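Local coordinates for protein D-aminopeptidase (Bacillus subtilis, PDB 1HI9) that removes N-terminal residues by hydrolysis from peptides containing D-amino acids, as a zinc-dependent, self-compartmentalizing homodecamer with its active sites inside a central chamber, at residues M5-E10 with E37-C42; N64-E69 with A75-G80. All blocks are in the same frame, centred on the assembly; numbering follows the deposited sequence.

Overall arrangement
Both contacts are buried and belong to the same mixed sheet, but involve different strands, an inner one and the outermost within the chain. Contact 1 lies deeper, its centre about 11 Å from that of the chain against about 16 Å for contact 2, and sets strand 2-7 on helix 28-48 through apolar side chains, just before the loop that follows supplies ligands to two zinc ions. Contact 2 packs a loop, which leans on the same helix, against strand 76-80 and adds a water bridge to its apolar packing of leucine and valine; a strand of another subunit continues the sheet there. The two meet where Val7 CB lies 4.3 Å from Leu66 CD1.

Contact 1: M5-E10 with E37-C42; sequences MSVDME and EEANYC. With ZN (zinc ion), chain G; ZN (zinc ion), chain F.
Met5 reaches from its strand to the helix and touches both Ala39 and Cys42 with the end of its side chain. From CB, which leaves the strand toward the helix, the chain runs straight through CG to SD (chi2 -177°), and SD comes to 4.2 Å from Cys42 CB. A turn at the thioether (chi3 67°) then brings CE back along the helix, toward Ala39. That methyl is the busiest atom of the contact: Cys42 CB lies 4.1 Å from CE, Ala39 CB lies 4.2 Å from it, and the carbonyl Ala39 O is at a similar range. On the strand side, Val7 CG2 closes in to 3.9 Å from Met5 CE, which is thus lodged between strand and helix. Val7 CG2 also approaches Ala39 CB at 4.5 Å, a looser touch. These separations are van der Waals contacts, and the small Ala39 is where strand and helix backbones come nearest. Strand 97-103 adds Leu99 and Leu101 against Met5, while Ile43 of the same helix touches it too.

The axes of strand 5-7 and helix 37-42 run nearly antiparallel, at 161°. Immediately past the strand, Asp8 spreads its carboxylate between two zinc ions, OD1 at 2.3 Å from one and OD2 at 2.0 Å from the other, with a water spanning both metals. Glu10 binds the first zinc together with His60; His104 and Glu133 complete the second. Helix 28-48 connects strand 2-7 to the adjacent, parallel strand 53-58, so the packing belongs to a beta-alpha-beta crossover, and the carboxyl end of its first strand opens into the bridged dizinc centre of this M55 aminopeptidase.

Contact 2: N64-E69 with A75-G80; sequences NNLMVE and ADLISG
Ser79 OG sits over the backbone of Asn64, 3.7 Å from its CA, and gives a hydrogen bond to a water 2.7 Å away. The same water donates to Leu66 O at 2.9 Å, tying strand to loop without a direct polar bond between the segments. Met63 O is only a weak alternative acceptor for the same Ser79 proton.

Leu77 supplies the apolar half by dividing its two methyls between two neighbours. With CG turned beside its own carbonyl carbon (chi1 173°), CD1 meets Leu66 CD1 at 3.7 Å, the side chains crossing at a slant. CD2 instead lies against the branch point of Val68, 3.9 Å from its CB, and here the two chains stand roughly perpendicular. Leu77 thus touches two loop residues, one with each methyl. Asn64 takes its amide away from this contact, where ND2 bonds to Asp17 of a neighbouring subunit.

Leu66 also packs on Met35 and Thr36 of helix 28-48, and Met67 N bonds to Thr36 OG1, which places the loop between that helix and strand 76-80. On one flank the strand pairs with parallel strand 53-58; residues Leu77 to Gly80 also form an antiparallel ladder with a strand of that same neighbouring subunit, continuing the sheet across the interface.

Contact 1: M5-E10 with E37-C42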
loop_
_atom_site.group_PDB
_atom_site.type_symbol
_atom_site.label_atom_id
_atom_site.label_comp_id
_atom_site.label_asym_id
_atom_site.label_seq_id
_atom_site.Cartn_x
_atom_site.Cartn_y
_atom_site.Cartn_z
ATOM N N MET A 5 -20.579 3.935 36.763
ATOM C CA MET A 5 -19.876 2.805 36.164
ATOM C C MET A 5 -18.744 3.223 35.233
ATOM O O MET A 5 -18.923 4.045 34.341
ATOM C CB MET A 5 -20.846 1.915 35.387
ATOM C CG MET A 5 -21.514 0.840 36.214
ATOM S SD MET A 5 -22.581 -0.239 35.230
ATOM C CE MET A 5 -21.398 -1.083 34.216
ATOM N N SER A 6 -17.570 2.651 35.462
ATOM C CA SER A 6 -16.410 2.913 34.627
ATOM C C SER A 6 -16.127 1.578 33.971
ATOM O O SER A 6 -15.848 0.594 34.660
ATOM C CB SER A 6 -15.214 3.342 35.466
ATOM O OG SER A 6 -14.061 3.483 34.653
ATOM N N VAL A 7 -16.207 1.533 32.644
ATOM C CA VAL A 7 -15.972 0.285 31.935
ATOM C C VAL A 7 -14.738 0.288 31.038
ATOM O O VAL A 7 -14.660 1.051 30.074
ATOM C CB VAL A 7 -17.189 -0.103 31.058
ATOM C CG1 VAL A 7 -17.038 -1.541 30.576
ATOM C CG2 VAL A 7 -18.479 0.069 31.845
ATOM N N ASP A 8 -13.783 -0.580 31.366
ATOM C CA ASP A 8 -12.562 -0.736 30.588
ATOM C C ASP A 8 -12.762 -1.994 29.737
ATOM O O ASP A 8 -13.806 -2.647 29.832
ATOM C CB ASP A 8 -11.359 -0.913 31.520
ATOM C CG ASP A 8 -10.078 -0.358 30.933
ATOM O OD1 ASP A 8 -10.072 0.023 29.746
ATOM O OD2 ASP A 8 -9.068 -0.303 31.660
ATOM N N MET A 9 -11.772 -2.348 28.923
ATOM C CA MET A 9 -11.906 -3.527 28.054
ATOM C C MET A 9 -11.027 -4.739 28.334
ATOM O O MET A 9 -11.491 -5.868 28.213
ATOM C CB MET A 9 -11.664 -3.134 26.599
ATOM C CG MET A 9 -12.908 -3.096 25.752
ATOM S SD MET A 9 -12.511 -2.922 24.031
ATOM C CE MET A 9 -13.346 -4.312 23.350
ATOM N N GLU A 10 -9.758 -4.511 28.666
ATOM C CA GLU A 10 -8.829 -5.612 28.888
ATOM C C GLU A 10 -9.314 -6.664 29.872
ATOM O O GLU A 10 -8.996 -7.845 29.735
ATOM C CB GLU A 10 -7.468 -5.086 29.342
ATOM C CG GLU A 10 -6.702 -4.322 28.275
ATOM C CD GLU A 10 -7.158 -2.881 28.132
ATOM O OE1 GLU A 10 -8.097 -2.481 28.847
ATOM O OE2 GLU A 10 -6.570 -2.146 27.309
ATOM N N GLU A 37 -22.421 -6.085 26.231
ATOM C CA GLU A 37 -23.295 -7.025 26.907
ATOM C C GLU A 37 -22.884 -7.254 28.350
ATOM O O GLU A 37 -23.745 -7.392 29.220
ATOM C CB GLU A 37 -23.345 -8.334 26.130
ATOM C CG GLU A 37 -24.018 -8.141 24.783
ATOM C CD GLU A 37 -24.162 -9.417 24.004
ATOM O OE1 GLU A 37 -23.139 -10.112 23.799
ATOM O OE2 GLU A 37 -25.301 -9.722 23.593
ATOM N N GLU A 38 -21.578 -7.276 28.606
ATOM C CA GLU A 38 -21.072 -7.466 29.960
ATOM C C GLU A 38 -21.580 -6.337 30.846
ATOM O O GLU A 38 -22.031 -6.572 31.959
ATOM C CB GLU A 38 -19.538 -7.480 29.974
ATOM C CG GLU A 38 -18.944 -7.570 31.379
ATOM C CD GLU A 38 -17.729 -8.497 31.452
ATOM O OE1 GLU A 38 -17.805 -9.631 30.941
ATOM O OE2 GLU A 38 -16.701 -8.104 32.035
ATOM N N ALA A 39 -21.511 -5.115 30.333
ATOM C CA ALA A 39 -21.978 -3.960 31.076
ATOM C C ALA A 39 -23.486 -4.045 31.329
ATOM O O ALA A 39 -23.961 -3.657 32.399
ATOM C CB ALA A 39 -21.644 -2.670 30.315
ATOM N N ASN A 40 -24.235 -4.546 30.347
ATOM C CA ASN A 40 -25.677 -4.659 30.505
ATOM C C ASN A 40 -26.037 -5.541 31.690
ATOM O O ASN A 40 -26.984 -5.243 32.416
ATOM C CB ASN A 40 -26.341 -5.194 29.230
ATOM C CG ASN A 40 -26.406 -4.150 28.120
ATOM O OD1 ASN A 40 -26.453 -2.943 28.377
ATOM N ND2 ASN A 40 -26.428 -4.615 26.879
ATOM N N TYR A 41 -25.281 -6.612 31.908
ATOM C CA TYR A 41 -25.589 -7.482 33.038
ATOM C C TYR A 41 -25.576 -6.677 34.337
ATOM O O TYR A 41 -26.499 -6.777 35.149
ATOM C CB TYR A 41 -24.594 -8.637 33.133
ATOM C CG TYR A 41 -24.829 -9.729 32.123
ATOM C CD1 TYR A 41 -23.927 -9.945 31.091
ATOM C CD2 TYR A 41 -25.937 -10.570 32.222
ATOM C CE1 TYR A 41 -24.109 -10.976 30.183
ATOM C CE2 TYR A 41 -26.133 -11.607 31.315
ATOM C CZ TYR A 41 -25.209 -11.808 30.296
ATOM O OH TYR A 41 -25.365 -12.844 29.401
ATOM N N CYS A 42 -24.543 -5.861 34.521
ATOM C CA CYS A 42 -24.435 -5.049 35.731
ATOM C C CYS A 42 -25.497 -3.962 35.800
ATOM O O CYS A 42 -26.083 -3.719 36.857
ATOM C CB CYS A 42 -23.045 -4.420 35.828
ATOM S SG CYS A 42 -21.715 -5.645 35.967
HETATM ZN ZN ZN G . -8.131 -0.207 28.564
HETATM ZN ZN ZN F . -7.098 0.096 31.518
HETATM O O HOH W 1 -6.458 1.213 29.859
#

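Contact 2: N64-E69 with A75-G80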
loop_
_atom_site.group_PDB
_atom_site.type_symbol
_atom_site.label_atom_id
_atom_site.label_comp_id
_atom_site.label_asym_id
_atom_site.label_seq_id
_atom_site.Cartn_x
_atom_site.Cartn_y
_atom_site.Cartn_z
ATOM N N ASN A 64 -14.944 4.893 22.680
ATOM C CA ASN A 64 -16.080 4.868 21.772
ATOM C C ASN A 64 -16.347 3.397 21.426
ATOM O O ASN A 64 -16.758 3.053 20.307
ATOM C CB ASN A 64 -15.781 5.685 20.503
ATOM C CG ASN A 64 -14.491 5.261 19.815
ATOM O OD1 ASN A 64 -13.920 4.205 20.121
ATOM N ND2 ASN A 64 -14.033 6.076 18.865
ATOM N N ASN A 65 -16.121 2.545 22.424
ATOM C CA ASN A 65 -16.268 1.093 22.301
ATOM C C ASN A 65 -17.670 0.584 22.625
ATOM O O ASN A 65 -18.250 -0.195 21.867
ATOM C CB ASN A 65 -15.266 0.402 23.229
ATOM C CG ASN A 65 -13.900 1.034 23.177
ATOM O OD1 ASN A 65 -13.194 0.903 22.183
ATOM N ND2 ASN A 65 -13.522 1.745 24.246
ATOM N N LEU A 66 -18.206 0.997 23.769
ATOM C CA LEU A 66 -19.549 0.575 24.141
ATOM C C LEU A 66 -20.492 1.000 23.020
ATOM O O LEU A 66 -20.422 2.131 22.539
ATOM C CB LEU A 66 -19.961 1.217 25.463
ATOM C CG LEU A 66 -19.217 0.670 26.682
ATOM C CD1 LEU A 66 -19.575 1.481 27.910
ATOM C CD2 LEU A 66 -19.565 -0.796 26.876
ATOM N N MET A 67 -21.364 0.092 22.599
ATOM C CA MET A 67 -22.284 0.387 21.502
ATOM C C MET A 67 -23.569 1.013 22.007
ATOM O O MET A 67 -24.386 0.357 22.652
ATOM C CB MET A 67 -22.567 -0.887 20.710
ATOM C CG MET A 67 -21.294 -1.595 20.292
ATOM S SD MET A 67 -21.528 -2.848 19.063
ATOM C CE MET A 67 -22.093 -4.232 20.024
ATOM N N VAL A 68 -23.746 2.291 21.698
ATOM C CA VAL A 68 -24.912 3.030 22.161
ATOM C C VAL A 68 -26.244 2.405 21.740
ATOM O O VAL A 68 -27.229 2.506 22.463
ATOM C CB VAL A 68 -24.837 4.504 21.695
ATOM C CG1 VAL A 68 -24.987 4.583 20.185
ATOM C CG2 VAL A 68 -25.906 5.320 22.400
ATOM N N GLU A 69 -26.264 1.743 20.587
ATOM C CA GLU A 69 -27.487 1.118 20.106
ATOM C C GLU A 69 -27.810 -0.223 20.772
ATOM O O GLU A 69 -28.892 -0.781 20.564
ATOM C CB GLU A 69 -27.441 0.940 18.577
ATOM C CG GLU A 69 -26.252 0.139 18.054
ATOM C CD GLU A 69 -25.026 0.995 17.767
ATOM O OE1 GLU A 69 -24.804 1.351 16.580
ATOM O OE2 GLU A 69 -24.287 1.317 18.726
ATOM N N ALA A 75 -29.968 3.363 30.687
ATOM C CA ALA A 75 -28.704 3.845 31.213
ATOM C C ALA A 75 -28.240 5.044 30.407
ATOM O O ALA A 75 -28.633 5.211 29.258
ATOM C CB ALA A 75 -27.656 2.738 31.168
ATOM N N ASP A 76 -27.420 5.885 31.025
ATOM C CA ASP A 76 -26.877 7.066 30.362
ATOM C C ASP A 76 -25.415 6.791 30.037
ATOM O O ASP A 76 -24.608 6.525 30.938
ATOM C CB ASP A 76 -26.986 8.289 31.275
ATOM C CG ASP A 76 -28.430 8.612 31.656
ATOM O OD1 ASP A 76 -29.244 8.878 30.735
ATOM O OD2 ASP A 76 -28.746 8.598 32.873
ATOM N N LEU A 77 -25.075 6.875 28.750
ATOM C CA LEU A 77 -23.721 6.594 28.288
ATOM C C LEU A 77 -22.870 7.806 27.966
ATOM O O LEU A 77 -23.308 8.726 27.285
ATOM C CB LEU A 77 -23.760 5.689 27.047
ATOM C CG LEU A 77 -22.435 5.434 26.323
ATOM C CD1 LEU A 77 -21.528 4.570 27.180
ATOM C CD2 LEU A 77 -22.706 4.755 24.992
ATOM N N ILE A 78 -21.644 7.796 28.475
ATOM C CA ILE A 78 -20.690 8.862 28.210
ATOM C C ILE A 78 -19.732 8.231 27.222
ATOM O O ILE A 78 -18.990 7.309 27.568
ATOM C CB ILE A 78 -19.896 9.271 29.459
ATOM C CG1 ILE A 78 -20.812 10.003 30.442
ATOM C CG2 ILE A 78 -18.713 10.146 29.055
ATOM C CD1 ILE A 78 -20.110 10.490 31.695
ATOM N N SER A 79 -19.756 8.720 25.989
ATOM C CA SER A 79 -18.909 8.176 24.944
ATOM C C SER A 79 -18.000 9.262 24.392
ATOM O O SER A 79 -18.396 10.421 24.284
ATOM C CB SER A 79 -19.792 7.590 23.839
ATOM O OG SER A 79 -19.027 6.862 22.899
ATOM N N GLY A 80 -16.773 8.886 24.049
ATOM C CA GLY A 80 -15.835 9.858 23.518
ATOM C C GLY A 80 -14.644 10.098 24.432
ATOM O O GLY A 80 -14.675 9.748 25.611
HETATM O O HOH W 2 -18.958 4.336 23.707
#